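Local coordinates for protein cytochrome P450 (Novosphingobium aromaticivorans, PDB 3OFT) that binds a haem group within the largely helical fold of the cytochrome P450 family, at residues A73-P76 against G77-K80; K123-E126 against S127-R131; W219-D222 against E223-M227; V296-R299 against K300-V304; R328-A331 against P332-T336. All coordinates share one frame; numbering follows the deposited sequence.

In the fold
All five contacts are local, each within one continuous stretch of chain. Contacts 1 and 5 lie at the surface, the first where a loop enters helix 78-82, the second in a loop, while contacts 2, 3 and 4 are partly buried. Contact 2 lies on helix 107-128 and runs into a 3-10 turn; contact 3 opens the long helix 221-252, where a capping box and a salt bridge join the backbone bonds. Contacts 1 and 4 are both built round type II turns with glycine in the third place, and they touch through Val74 and Leu303. Contact 5 is built on a 3-10 turn; waters bridge contacts 1, 2, 3 and 5.

Contact 1 of 5, residues A73-P76 against G77-K80; sequences AVTP and GLGK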
loop_
_atom_site.group_PDB
_atom_site.type_symbol
_atom_site.label_atom_id
_atom_site.label_comp_id
_atom_site.label_asym_id
_atom_site.label_seq_id
_atom_site.Cartn_x
_atom_site.Cartn_y
_atom_site.Cartn_z
ATOM N N ALA A 73 14.127 1.634 -3.177
ATOM C CA ALA A 73 13.639 1.768 -4.529
ATOM C C ALA A 73 14.747 1.605 -5.520
ATOM O O ALA A 73 15.959 1.768 -5.179
ATOM C CB ALA A 73 12.944 3.112 -4.739
ATOM N N VAL A 74 14.360 1.313 -6.760
ATOM C CA VAL A 74 15.331 1.317 -7.850
ATOM C C VAL A 74 15.821 2.725 -8.275
ATOM O O VAL A 74 16.864 2.836 -8.923
ATOM C CB VAL A 74 14.850 0.482 -9.088
ATOM C CG1 VAL A 74 14.542 -0.979 -8.655
ATOM C CG2 VAL A 74 13.670 1.134 -9.734
ATOM N N THR A 75 15.092 3.785 -7.921
ATOM C CA THR A 75 15.553 5.160 -8.179
ATOM C C THR A 75 16.676 5.506 -7.222
ATOM O O THR A 75 16.457 5.458 -6.009
ATOM C CB THR A 75 14.428 6.142 -7.912
ATOM O OG1 THR A 75 13.239 5.650 -8.509
ATOM C CG2 THR A 75 14.742 7.492 -8.493
ATOM N N PRO A 76 17.878 5.883 -7.742
ATOM C CA PRO A 76 18.989 6.151 -6.829
ATOM C C PRO A 76 18.699 7.341 -5.926
ATOM O O PRO A 76 18.074 8.316 -6.354
ATOM C CB PRO A 76 20.162 6.482 -7.766
ATOM C CG PRO A 76 19.789 5.884 -9.081
ATOM C CD PRO A 76 18.299 5.991 -9.162
ATOM N N GLY A 77 19.173 7.242 -4.685
ATOM C CA GLY A 77 19.054 8.314 -3.719
ATOM C C GLY A 77 17.777 8.384 -2.885
ATOM O O GLY A 77 17.749 9.100 -1.884
ATOM N N LEU A 78 16.739 7.650 -3.278
ATOM C CA LEU A 78 15.435 7.778 -2.668
ATOM C C LEU A 78 15.517 7.218 -1.239
ATOM O O LEU A 78 15.135 7.893 -0.277
ATOM C CB LEU A 78 14.394 6.987 -3.456
ATOM C CG LEU A 78 12.946 7.459 -3.494
ATOM C CD1 LEU A 78 12.147 6.591 -4.482
ATOM C CD2 LEU A 78 12.250 7.469 -2.163
ATOM N N GLY A 79 16.012 5.990 -1.117
ATOM C CA GLY A 79 16.179 5.361 0.204
ATOM C C GLY A 79 17.115 6.099 1.115
ATOM O O GLY A 79 16.910 6.172 2.337
ATOM N N LYS A 80 18.169 6.644 0.522
ATOM C CA LYS A 80 19.175 7.357 1.296
ATOM C C LYS A 80 18.538 8.566 1.952
ATOM O O LYS A 80 18.900 8.932 3.075
ATOM C CB LYS A 80 20.338 7.786 0.384
ATOM C CG LYS A 80 21.423 8.581 1.088
ATOM C CD LYS A 80 22.764 8.325 0.414
ATOM C CE LYS A 80 23.872 8.263 1.465
ATOM N NZ LYS A 80 24.384 9.619 1.756
HETATM O O HOH W 1 16.976 4.390 -3.559
#
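Ala73 and Leu78 make the apolar core of this turn, with CB of Ala73 3.6 Å from CD1 of Leu78. CD1 of Leu78 also lies 4.1 Å from CB of Thr75, so one branch of the leucine fills the inner corner between the two residues. Leucine suits the place: CG lies roughly anti to the backbone N (chi1 -150°), which sends the branched end back across the turn, and the leucine side chain also touches Leu72, a residue of the (2R,5R)-hexane-2,5-diol pocket. Ala73 is buried, and its short side chain leaves room for the leucine methyl.

The outer side is quite different. Pro76 and Gly77 occupy the two central places of a type II beta turn from Thr75 to Leu78, and both are exposed. Proline fits the first because its ring fixes phi at the value the turn needs; glycine fits the second, since at phi 87° a side chain would be jammed against the preceding carbonyl oxygen. Gly77 is also the N-cap of helix 78-82.

No direct hydrogen bond links 73-76 to 77-80. Water 1 does the polar work, lying 2.7 Å from Thr75 O, to which it can donate, and 3.1 Å from Gly79 N, from which it accepts. In the sequence helix 78-82 falls between helices 54-62 and 91-104, consistent with the B' region of P450s. The chemistry implies a bend shaped by backbone preference and a leucine contact, with solvent carrying the polar link into the first helical turn.

Contact 2 of 5, residues K123-E126 against S127-R131; sequences KLME and SLRPR
Arg129 reaches back over Met125 and Glu126 near the C-terminal end of helix 107-128, helix D in usual P450 nomenclature, which runs on into 3-10 geometry. Its CB lies 3.7 Å from Met125 O. CG stands anti to the backbone N (chi1 -173°), and the chain runs out straight until it bends at chi3, which swings the guanidinium back toward the preceding turn. There CZ comes near CG of Glu126, and NH2 rests 3.7 Å from that same carbon. NH1 meets the sulfur of Met125, SD, at 3.8 Å, and the thioether methyl is close by.

The polar end has its strongest partner elsewhere: NH1 is hydrogen-bonded to Gly365 O, at the C-terminal end of helix 348-365, so the arginine ties two helices together. Water 2 bridges the rest, accepting from NH1 and donating to OE2 of Glu126, whose direct salt bridge is to Arg122. Glu126 and Arg129 lie side by side pointing the same way, yet their charged ends stay beyond salt-bridge range. A long arginine suits this place because its guanidinium can lie by the sulfur of Met125 and still reach Gly365 O and water 2.

Within the backbone, Met125 O accepts from two amides, Arg129 N at 2.9 Å and Leu128 N at 3.0 Å, the second from above the carbonyl plane. This pairing of four-residue and three-residue steps marks the passage toward 3-10 geometry. Beneath it Leu124 and Leu128 face Phe140 of helix 136-141. Ser127 folds its hydroxyl back on the helix, OG donating to Leu124 O at 2.8 Å.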
loop_
_atom_site.group_PDB
_atom_site.type_symbol
_atom_site.label_atom_id
_atom_site.label_comp_id
_atom_site.label_asym_id
_atom_site.label_seq_id
_atom_site.Cartn_x
_atom_site.Cartn_y
_atom_site.Cartn_z
ATOM N N LYS A 123 -18.981 10.552 6.917
ATOM C CA LYS A 123 -19.015 11.992 6.667
ATOM C C LYS A 123 -18.589 12.276 5.217
ATOM O O LYS A 123 -19.180 13.117 4.549
ATOM C CB LYS A 123 -18.097 12.729 7.660
ATOM C CG LYS A 123 -18.130 14.257 7.574
ATOM C CD LYS A 123 -17.092 14.904 8.495
ATOM C CE LYS A 123 -17.346 16.425 8.647
ATOM N NZ LYS A 123 -16.573 17.005 9.790
ATOM N N LEU A 124 -17.569 11.578 4.726
ATOM C CA LEU A 124 -17.060 11.853 3.373
ATOM C C LEU A 124 -18.019 11.348 2.291
ATOM O O LEU A 124 -18.287 12.055 1.285
ATOM C CB LEU A 124 -15.636 11.262 3.219
ATOM C CG LEU A 124 -14.884 11.538 1.903
ATOM C CD1 LEU A 124 -14.718 13.008 1.628
ATOM C CD2 LEU A 124 -13.537 10.832 1.948
ATOM N N MET A 125 -18.558 10.140 2.494
ATOM C CA MET A 125 -19.615 9.622 1.648
ATOM C C MET A 125 -20.814 10.574 1.562
ATOM O O MET A 125 -21.342 10.864 0.452
ATOM C CB MET A 125 -20.040 8.226 2.121
ATOM C CG MET A 125 -21.096 7.560 1.302
ATOM S SD MET A 125 -22.777 8.067 1.780
ATOM C CE MET A 125 -22.847 7.406 3.470
ATOM N N GLU A 126 -21.280 11.030 2.710
ATOM C CA GLU A 126 -22.449 11.947 2.720
ATOM C C GLU A 126 -22.250 13.293 2.020
ATOM O O GLU A 126 -23.196 13.869 1.511
ATOM C CB GLU A 126 -22.935 12.171 4.131
ATOM C CG GLU A 126 -23.675 10.955 4.694
ATOM C CD GLU A 126 -23.927 11.101 6.193
ATOM O OE1 GLU A 126 -23.427 12.079 6.801
ATOM O OE2 GLU A 126 -24.605 10.220 6.757
ATOM N N SER A 127 -21.020 13.792 2.022
ATOM C CA SER A 127 -20.646 15.000 1.306
ATOM C C SER A 127 -20.737 14.788 -0.222
ATOM O O SER A 127 -21.013 15.744 -0.947
ATOM C CB SER A 127 -19.232 15.449 1.715
ATOM O OG SER A 127 -18.220 14.788 0.953
ATOM N N LEU A 128 -20.528 13.555 -0.708
ATOM C CA LEU A 128 -20.567 13.306 -2.146
ATOM C C LEU A 128 -21.924 12.844 -2.674
ATOM O O LEU A 128 -22.290 13.155 -3.816
ATOM C CB LEU A 128 -19.497 12.277 -2.572
ATOM C CG LEU A 128 -18.057 12.572 -2.177
ATOM C CD1 LEU A 128 -17.217 11.331 -2.582
ATOM C CD2 LEU A 128 -17.563 13.860 -2.861
ATOM N N ARG A 129 -22.676 12.135 -1.841
ATOM C CA ARG A 129 -23.954 11.514 -2.269
ATOM C C ARG A 129 -24.932 12.437 -3.062
ATOM O O ARG A 129 -25.493 11.999 -4.073
ATOM C CB ARG A 129 -24.681 10.873 -1.064
ATOM C CG ARG A 129 -25.950 10.051 -1.447
ATOM C CD ARG A 129 -26.516 9.296 -0.256
ATOM N NE ARG A 129 -26.732 10.171 0.892
ATOM C CZ ARG A 129 -26.733 9.787 2.169
ATOM N NH1 ARG A 129 -26.497 8.517 2.530
ATOM N NH2 ARG A 129 -26.972 10.701 3.106
ATOM N N PRO A 130 -25.172 13.685 -2.606
ATOM C CA PRO A 130 -26.183 14.509 -3.314
ATOM C C PRO A 130 -25.841 14.898 -4.773
ATOM O O PRO A 130 -26.720 15.273 -5.551
ATOM C CB PRO A 130 -26.229 15.790 -2.491
ATOM C CG PRO A 130 -25.689 15.403 -1.121
ATOM C CD PRO A 130 -24.670 14.358 -1.379
ATOM N N ARG A 131 -24.572 14.815 -5.142
ATOM C CA ARG A 131 -24.154 15.175 -6.514
ATOM C C ARG A 131 -24.669 14.276 -7.652
ATOM O O ARG A 131 -24.840 14.744 -8.790
ATOM C CB ARG A 131 -22.626 15.252 -6.587
ATOM C CG ARG A 131 -22.040 16.330 -5.711
ATOM C CD ARG A 131 -20.515 16.277 -5.568
ATOM N NE ARG A 131 -19.805 16.025 -6.834
ATOM C CZ ARG A 131 -18.480 15.863 -6.914
ATOM N NH1 ARG A 131 -17.739 15.957 -5.819
ATOM N NH2 ARG A 131 -17.890 15.644 -8.084
HETATM O O HOH W 2 -25.509 7.718 5.457
#

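Contact 3 of 5, residues W219-D222 against E223-M227; sequences WTVD and EARRM
Glu223 OE1 is gripped by two groups: the backbone N of Thr220, 3.0 Å away along an almost straight bond (175°), and the guanidinium of Arg217 in a salt bridge. The amide comes from above the carboxylate plane. In return Glu223 N donates to OG1 of Thr220 at 3.1 Å. Threonine can do this because its hydroxyl lies between the backbone N and the carbonyl carbon (chi1 69°), where it can accept from the amide three residues on; glutamate is long enough to fold back to the amide of the capping residue.

On the other side of this end, Trp219 turns its six-membered ring across the chain of Met227 at about a right angle. CH2 of the indole touches CG of Met227 at 3.6 Å, and CE of the methionine lies over one face, offset toward the rim. SD lies 5.3 Å from the centroid of the six-membered ring, an oblique Met-aromatic contact, while CB of Glu223 sits at the ring edge. Phe97 of helix 91-104 meets the tryptophan edge-to-face.

Charged side chains line the outer surface. Asp222 OD1 forms a salt bridge with Arg225 NH1 at 3.0 Å, met on the anti side and close to the guanidinium plane, and CG1 of Val221 covers one face of that group. OD2 instead binds water 3, which also accepts from Arg226 NH1; NE of Arg226 reaches Gln83 O. Together the reciprocal bonds of Thr220 and Glu223 are a capping box, opening helix 221-252, the long central helix of the P450 fold.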
loop_
_atom_site.group_PDB
_atom_site.type_symbol
_atom_site.label_atom_id
_atom_site.label_comp_id
_atom_site.label_asym_id
_atom_site.label_seq_id
_atom_site.Cartn_x
_atom_site.Cartn_y
_atom_site.Cartn_z
ATOM N N TRP A 219 13.261 6.272 22.361
ATOM C CA TRP A 219 13.404 6.740 20.962
ATOM C C TRP A 219 14.247 8.012 20.926
ATOM O O TRP A 219 14.037 8.908 21.758
ATOM C CB TRP A 219 12.041 7.108 20.367
ATOM C CG TRP A 219 11.149 5.934 20.055
ATOM C CD1 TRP A 219 10.326 5.270 20.943
ATOM C CD2 TRP A 219 10.937 5.317 18.776
ATOM N NE1 TRP A 219 9.623 4.288 20.291
ATOM C CE2 TRP A 219 9.978 4.282 18.963
ATOM C CE3 TRP A 219 11.471 5.521 17.493
ATOM C CZ2 TRP A 219 9.552 3.435 17.911
ATOM C CZ3 TRP A 219 11.024 4.693 16.438
ATOM C CH2 TRP A 219 10.100 3.653 16.665
ATOM N N THR A 220 15.165 8.127 19.968
ATOM C CA THR A 220 15.785 9.418 19.724
ATOM C C THR A 220 14.806 10.254 18.907
ATOM O O THR A 220 13.879 9.722 18.281
ATOM C CB THR A 220 17.131 9.306 18.995
ATOM O OG1 THR A 220 16.921 8.863 17.635
ATOM C CG2 THR A 220 18.076 8.339 19.765
ATOM N N VAL A 221 15.025 11.554 18.885
ATOM C CA VAL A 221 14.163 12.416 18.115
ATOM C C VAL A 221 14.267 12.060 16.624
ATOM O O VAL A 221 13.265 12.072 15.909
ATOM C CB VAL A 221 14.535 13.896 18.291
ATOM C CG1 VAL A 221 13.609 14.727 17.409
ATOM C CG2 VAL A 221 14.319 14.309 19.762
ATOM N N ASP A 222 15.473 11.784 16.141
ATOM C CA ASP A 222 15.568 11.460 14.702
ATOM C C ASP A 222 14.857 10.137 14.336
ATOM O O ASP A 222 14.298 10.035 13.249
ATOM C CB ASP A 222 16.999 11.445 14.183
ATOM C CG ASP A 222 17.039 11.441 12.633
ATOM O OD1 ASP A 222 16.475 12.379 12.000
ATOM O OD2 ASP A 222 17.639 10.516 12.067
ATOM N N GLU A 223 14.917 9.140 15.226
ATOM C CA GLU A 223 14.235 7.862 14.979
ATOM C C GLU A 223 12.735 8.104 14.948
ATOM O O GLU A 223 12.066 7.561 14.093
ATOM C CB GLU A 223 14.578 6.816 16.019
ATOM C CG GLU A 223 16.029 6.312 15.962
ATOM C CD GLU A 223 16.516 5.722 17.292
ATOM O OE1 GLU A 223 15.773 5.757 18.304
ATOM O OE2 GLU A 223 17.674 5.292 17.319
ATOM N N ALA A 224 12.229 8.962 15.851
ATOM C CA ALA A 224 10.818 9.350 15.842
ATOM C C ALA A 224 10.473 9.991 14.507
ATOM O O ALA A 224 9.445 9.678 13.947
ATOM C CB ALA A 224 10.494 10.346 17.034
ATOM N N ARG A 225 11.312 10.915 14.010
ATOM C CA ARG A 225 11.021 11.538 12.700
ATOM C C ARG A 225 10.851 10.482 11.591
ATOM O O ARG A 225 9.915 10.569 10.818
ATOM C CB ARG A 225 12.135 12.493 12.217
ATOM C CG ARG A 225 12.424 13.724 13.115
ATOM C CD ARG A 225 13.388 14.648 12.386
ATOM N NE ARG A 225 13.839 15.746 13.247
ATOM C CZ ARG A 225 14.987 15.764 13.907
ATOM N NH1 ARG A 225 15.863 14.756 13.785
ATOM N NH2 ARG A 225 15.261 16.812 14.697
ATOM N N ARG A 226 11.802 9.551 11.518
ATOM C CA ARG A 226 11.854 8.464 10.491
ATOM C C ARG A 226 10.689 7.520 10.616
ATOM O O ARG A 226 10.135 7.065 9.599
ATOM C CB ARG A 226 13.160 7.640 10.659
ATOM C CG ARG A 226 14.377 8.536 10.268
ATOM C CD ARG A 226 15.690 7.982 10.784
ATOM N NE ARG A 226 15.996 6.688 10.183
ATOM C CZ ARG A 226 16.888 5.829 10.649
ATOM N NH1 ARG A 226 17.572 6.117 11.751
ATOM N NH2 ARG A 226 17.063 4.654 10.024
ATOM N N MET A 227 10.341 7.161 11.851
ATOM C CA MET A 227 9.215 6.226 12.050
ATOM C C MET A 227 7.863 6.866 11.690
ATOM O O MET A 227 7.007 6.249 11.009
ATOM C CB MET A 227 9.205 5.711 13.496
ATOM C CG MET A 227 8.190 4.629 13.802
ATOM S SD MET A 227 6.605 5.358 14.228
ATOM C CE MET A 227 7.031 6.290 15.708
HETATM O O HOH W 3 18.563 8.337 13.146
#

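Contact 4 of 5, residues V296-R299 against K300-V304; sequences VTIR and KGDLV
The carboxylate of Asp302 presents one face to the backbone of Arg299: Arg299 O stands over it, 3.3 Å from CG of Asp302, and Arg299 N lies on the same side. The two residues are the ends of a type II beta turn linking strand 296-298 to strand 303-307. A short acidic side chain suits the fourth place, since it can turn back on the backbone of the first. Arg299 N lies 3.1 Å from OD1 of Asp302, a bond doubtful in detail because the place of OD1 is not sure; the stronger outside partner of that oxygen is Trp49 NE1 on strand 48-51.

Lys300 and Gly301 form the exposed tip. Glycine is needed at the third place because at phi 94° a side chain would be jammed against the preceding carbonyl oxygen, whereas lysine can carry its charged end outward.

Below, the contact becomes apolar. CG2 of Ile298 lies against CB of Asp302 and 3.7 Å from CG2 of Val304, the two branched side chains crossing at about a right angle. Beta-branched residues fit strands well, and Leu39 and Trp49 also pack on Ile298. Across the turn, Asp302 N donates to Arg299 O at 2.8 Å and 161°.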
loop_
_atom_site.group_PDB
_atom_site.type_symbol
_atom_site.label_atom_id
_atom_site.label_comp_id
_atom_site.label_asym_id
_atom_site.label_seq_id
_atom_site.Cartn_x
_atom_site.Cartn_y
_atom_site.Cartn_z
ATOM N N VAL A 296 19.184 -19.041 -11.748
ATOM C CA VAL A 296 20.196 -17.994 -11.912
ATOM C C VAL A 296 20.683 -17.587 -10.526
ATOM O O VAL A 296 20.198 -18.121 -9.520
ATOM C CB VAL A 296 19.705 -16.756 -12.710
ATOM C CG1 VAL A 296 19.431 -17.111 -14.180
ATOM C CG2 VAL A 296 18.475 -16.083 -12.033
ATOM N N THR A 297 21.663 -16.685 -10.481
ATOM C CA THR A 297 22.221 -16.188 -9.234
ATOM C C THR A 297 22.106 -14.675 -9.227
ATOM O O THR A 297 22.696 -13.970 -10.063
ATOM C CB THR A 297 23.713 -16.530 -9.062
ATOM O OG1 THR A 297 23.877 -17.948 -9.083
ATOM C CG2 THR A 297 24.275 -15.974 -7.731
ATOM N N ILE A 298 21.345 -14.185 -8.260
ATOM C CA ILE A 298 21.335 -12.772 -7.969
ATOM C C ILE A 298 22.631 -12.516 -7.189
ATOM O O ILE A 298 22.868 -13.141 -6.172
ATOM C CB ILE A 298 20.081 -12.398 -7.131
ATOM C CG1 ILE A 298 18.810 -12.686 -7.942
ATOM C CG2 ILE A 298 20.171 -10.925 -6.684
ATOM C CD1 ILE A 298 17.527 -12.734 -7.137
ATOM N N ARG A 299 23.480 -11.623 -7.669
ATOM C CA ARG A 299 24.766 -11.332 -7.006
ATOM C C ARG A 299 24.658 -10.198 -6.019
ATOM O O ARG A 299 23.880 -9.255 -6.244
ATOM C CB ARG A 299 25.822 -10.928 -8.057
ATOM C CG ARG A 299 26.167 -12.069 -9.037
ATOM C CD ARG A 299 27.368 -11.699 -9.927
ATOM N NE ARG A 299 28.597 -11.618 -9.146
ATOM C CZ ARG A 299 29.748 -11.119 -9.589
ATOM N NH1 ARG A 299 29.848 -10.639 -10.823
ATOM N NH2 ARG A 299 30.809 -11.099 -8.778
ATOM N N LYS A 300 25.486 -10.238 -4.974
ATOM C CA LYS A 300 25.612 -9.117 -4.030
ATOM C C LYS A 300 25.675 -7.785 -4.752
ATOM O O LYS A 300 26.508 -7.594 -5.651
ATOM C CB LYS A 300 26.918 -9.198 -3.172
ATOM C CG LYS A 300 26.876 -10.125 -1.984
ATOM C CD LYS A 300 28.322 -10.414 -1.478
ATOM C CE LYS A 300 29.076 -11.284 -2.476
ATOM N NZ LYS A 300 30.427 -11.682 -1.994
ATOM N N GLY A 301 24.815 -6.861 -4.330
ATOM C CA GLY A 301 24.733 -5.549 -4.950
ATOM C C GLY A 301 23.687 -5.407 -6.030
ATOM O O GLY A 301 23.378 -4.280 -6.404
ATOM N N ASP A 302 23.202 -6.512 -6.588
ATOM C CA ASP A 302 22.115 -6.455 -7.570
ATOM C C ASP A 302 20.847 -6.001 -6.856
ATOM O O ASP A 302 20.624 -6.370 -5.692
ATOM C CB ASP A 302 21.790 -7.839 -8.163
ATOM C CG ASP A 302 22.814 -8.318 -9.200
ATOM O OD1 ASP A 302 22.625 -9.446 -9.698
ATOM O OD2 ASP A 302 23.791 -7.598 -9.503
ATOM N N LEU A 303 20.019 -5.229 -7.559
ATOM C CA LEU A 303 18.644 -4.915 -7.087
ATOM C C LEU A 303 17.618 -5.902 -7.644
ATOM O O LEU A 303 17.771 -6.403 -8.764
ATOM C CB LEU A 303 18.241 -3.494 -7.491
ATOM C CG LEU A 303 18.547 -2.269 -6.606
ATOM C CD1 LEU A 303 19.672 -2.453 -5.602
ATOM C CD2 LEU A 303 18.671 -0.975 -7.443
ATOM N N VAL A 304 16.589 -6.173 -6.840
ATOM C CA VAL A 304 15.521 -7.112 -7.176
ATOM C C VAL A 304 14.168 -6.429 -6.927
ATOM O O VAL A 304 13.967 -5.842 -5.853
ATOM C CB VAL A 304 15.571 -8.377 -6.281
ATOM C CG1 VAL A 304 14.537 -9.392 -6.775
ATOM C CG2 VAL A 304 17.003 -8.968 -6.242
#

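Contact 5 of 5, residues R328-A331 against P332-T336; sequences RGLA and PIRHT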
loop_
_atom_site.group_PDB
_atom_site.type_symbol
_atom_site.label_atom_id
_atom_site.label_comp_id
_atom_site.label_asym_id
_atom_site.label_seq_id
_atom_site.Cartn_x
_atom_site.Cartn_y
_atom_site.Cartn_z
ATOM N N ARG A 328 -12.368 -20.069 -0.660
ATOM C CA ARG A 328 -10.923 -20.318 -0.694
ATOM C C ARG A 328 -10.338 -20.738 0.652
ATOM O O ARG A 328 -9.276 -21.362 0.684
ATOM C CB ARG A 328 -10.171 -19.070 -1.156
ATOM C CG ARG A 328 -10.519 -18.650 -2.588
ATOM C CD ARG A 328 -9.578 -17.524 -3.073
ATOM N NE ARG A 328 -10.003 -17.047 -4.378
ATOM C CZ ARG A 328 -9.587 -17.563 -5.536
ATOM N NH1 ARG A 328 -8.697 -18.546 -5.573
ATOM N NH2 ARG A 328 -10.031 -17.062 -6.669
ATOM N N GLY A 329 -10.959 -20.336 1.755
ATOM C CA GLY A 329 -10.420 -20.691 3.078
ATOM C C GLY A 329 -8.977 -20.204 3.243
ATOM O O GLY A 329 -8.119 -20.886 3.819
ATOM N N LEU A 330 -8.694 -19.026 2.696
ATOM C CA LEU A 330 -7.320 -18.532 2.588
ATOM C C LEU A 330 -7.072 -17.461 3.631
ATOM O O LEU A 330 -7.653 -16.382 3.521
ATOM C CB LEU A 330 -7.182 -17.894 1.210
ATOM C CG LEU A 330 -6.050 -18.208 0.234
ATOM C CD1 LEU A 330 -5.610 -16.909 -0.450
ATOM C CD2 LEU A 330 -4.866 -19.015 0.796
ATOM N N ALA A 331 -6.251 -17.718 4.658
ATOM C CA ALA A 331 -5.844 -16.618 5.551
ATOM C C ALA A 331 -5.074 -15.508 4.769
ATOM O O ALA A 331 -4.265 -15.820 3.862
ATOM C CB ALA A 331 -4.994 -17.146 6.738
ATOM N N PRO A 332 -5.319 -14.226 5.111
ATOM C CA PRO A 332 -4.669 -13.123 4.375
ATOM C C PRO A 332 -3.129 -13.244 4.356
ATOM O O PRO A 332 -2.504 -12.874 3.391
ATOM C CB PRO A 332 -5.107 -11.900 5.160
ATOM C CG PRO A 332 -6.533 -12.284 5.587
ATOM C CD PRO A 332 -6.355 -13.715 6.035
ATOM N N ILE A 333 -2.544 -13.776 5.423
ATOM C CA ILE A 333 -1.096 -14.007 5.469
ATOM C C ILE A 333 -0.581 -14.931 4.371
ATOM O O ILE A 333 0.597 -14.845 3.999
ATOM C CB ILE A 333 -0.648 -14.429 6.926
ATOM C CG1 ILE A 333 0.807 -14.006 7.224
ATOM C CG2 ILE A 333 -0.947 -15.879 7.197
ATOM C CD1 ILE A 333 1.115 -13.892 8.726
ATOM N N ARG A 334 -1.447 -15.785 3.807
ATOM C CA ARG A 334 -1.004 -16.736 2.782
ATOM C C ARG A 334 -0.852 -16.124 1.395
ATOM O O ARG A 334 -0.279 -16.744 0.502
ATOM C CB ARG A 334 -1.898 -17.973 2.731
ATOM C CG ARG A 334 -1.560 -18.938 3.901
ATOM C CD ARG A 334 -2.520 -20.107 3.966
ATOM N NE ARG A 334 -2.288 -21.082 2.898
ATOM C CZ ARG A 334 -3.165 -22.016 2.511
ATOM N NH1 ARG A 334 -4.359 -22.106 3.084
ATOM N NH2 ARG A 334 -2.843 -22.861 1.539
ATOM N N HIS A 335 -1.349 -14.912 1.207
ATOM C CA HIS A 335 -1.034 -14.218 -0.039
ATOM C C HIS A 335 -0.142 -13.011 0.286
ATOM O O HIS A 335 0.319 -12.850 1.427
ATOM C CB HIS A 335 -2.302 -13.856 -0.842
ATOM C CG HIS A 335 -3.243 -12.930 -0.120
ATOM N ND1 HIS A 335 -3.020 -11.577 -0.013
ATOM C CD2 HIS A 335 -4.435 -13.161 0.467
ATOM C CE1 HIS A 335 -4.007 -11.021 0.675
ATOM N NE2 HIS A 335 -4.901 -11.954 0.939
ATOM N N THR A 336 0.120 -12.201 -0.722
ATOM C CA THR A 336 1.240 -11.254 -0.643
ATOM C C THR A 336 0.802 -9.794 -0.721
ATOM O O THR A 336 1.643 -8.904 -0.858
ATOM C CB THR A 336 2.338 -11.684 -1.659
ATOM O OG1 THR A 336 2.747 -13.030 -1.344
ATOM C CG2 THR A 336 3.583 -10.817 -1.571
HETATM O O HOH W 4 -5.507 -20.459 4.811
#
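Leu330 and Arg334 cross at a slant, so that CD2 of the leucine lies over one face of the guanidinium, 3.7 Å above its plane and toward the rim. The same methyl meets CB of Arg334. The other branch, CD1, turns toward His335 and arrives at the ring edge, 4.0 Å from CD2 of the histidine. One leucine thus serves two flat groups, a face on one branch and an edge on the other.

His335 is buried, with the carbonyl of its own turn, Pro332 O, above the ring centre. Its ND1 is bonded to Thr337 N, which fixes how the imidazole is rotated. Proline begins the 3-10 segment 332-334 well, because its first position requires no amide hydrogen; Arg334 N then closes the turn on Ala331 O at 2.8 Å.

In the guanidinium plane, water 4 accepts from Arg334 NH1 and from Ala331 N and donates to Gly329 O. The nearby Arg328 is salt-bridged to Glu273 and lies beside Arg276 of helix 267-277, consistent with the Glu-Arg-Arg triad of P450s. The chemistry implies that the arginine is held by a methyl against its face and a shared water at its edge.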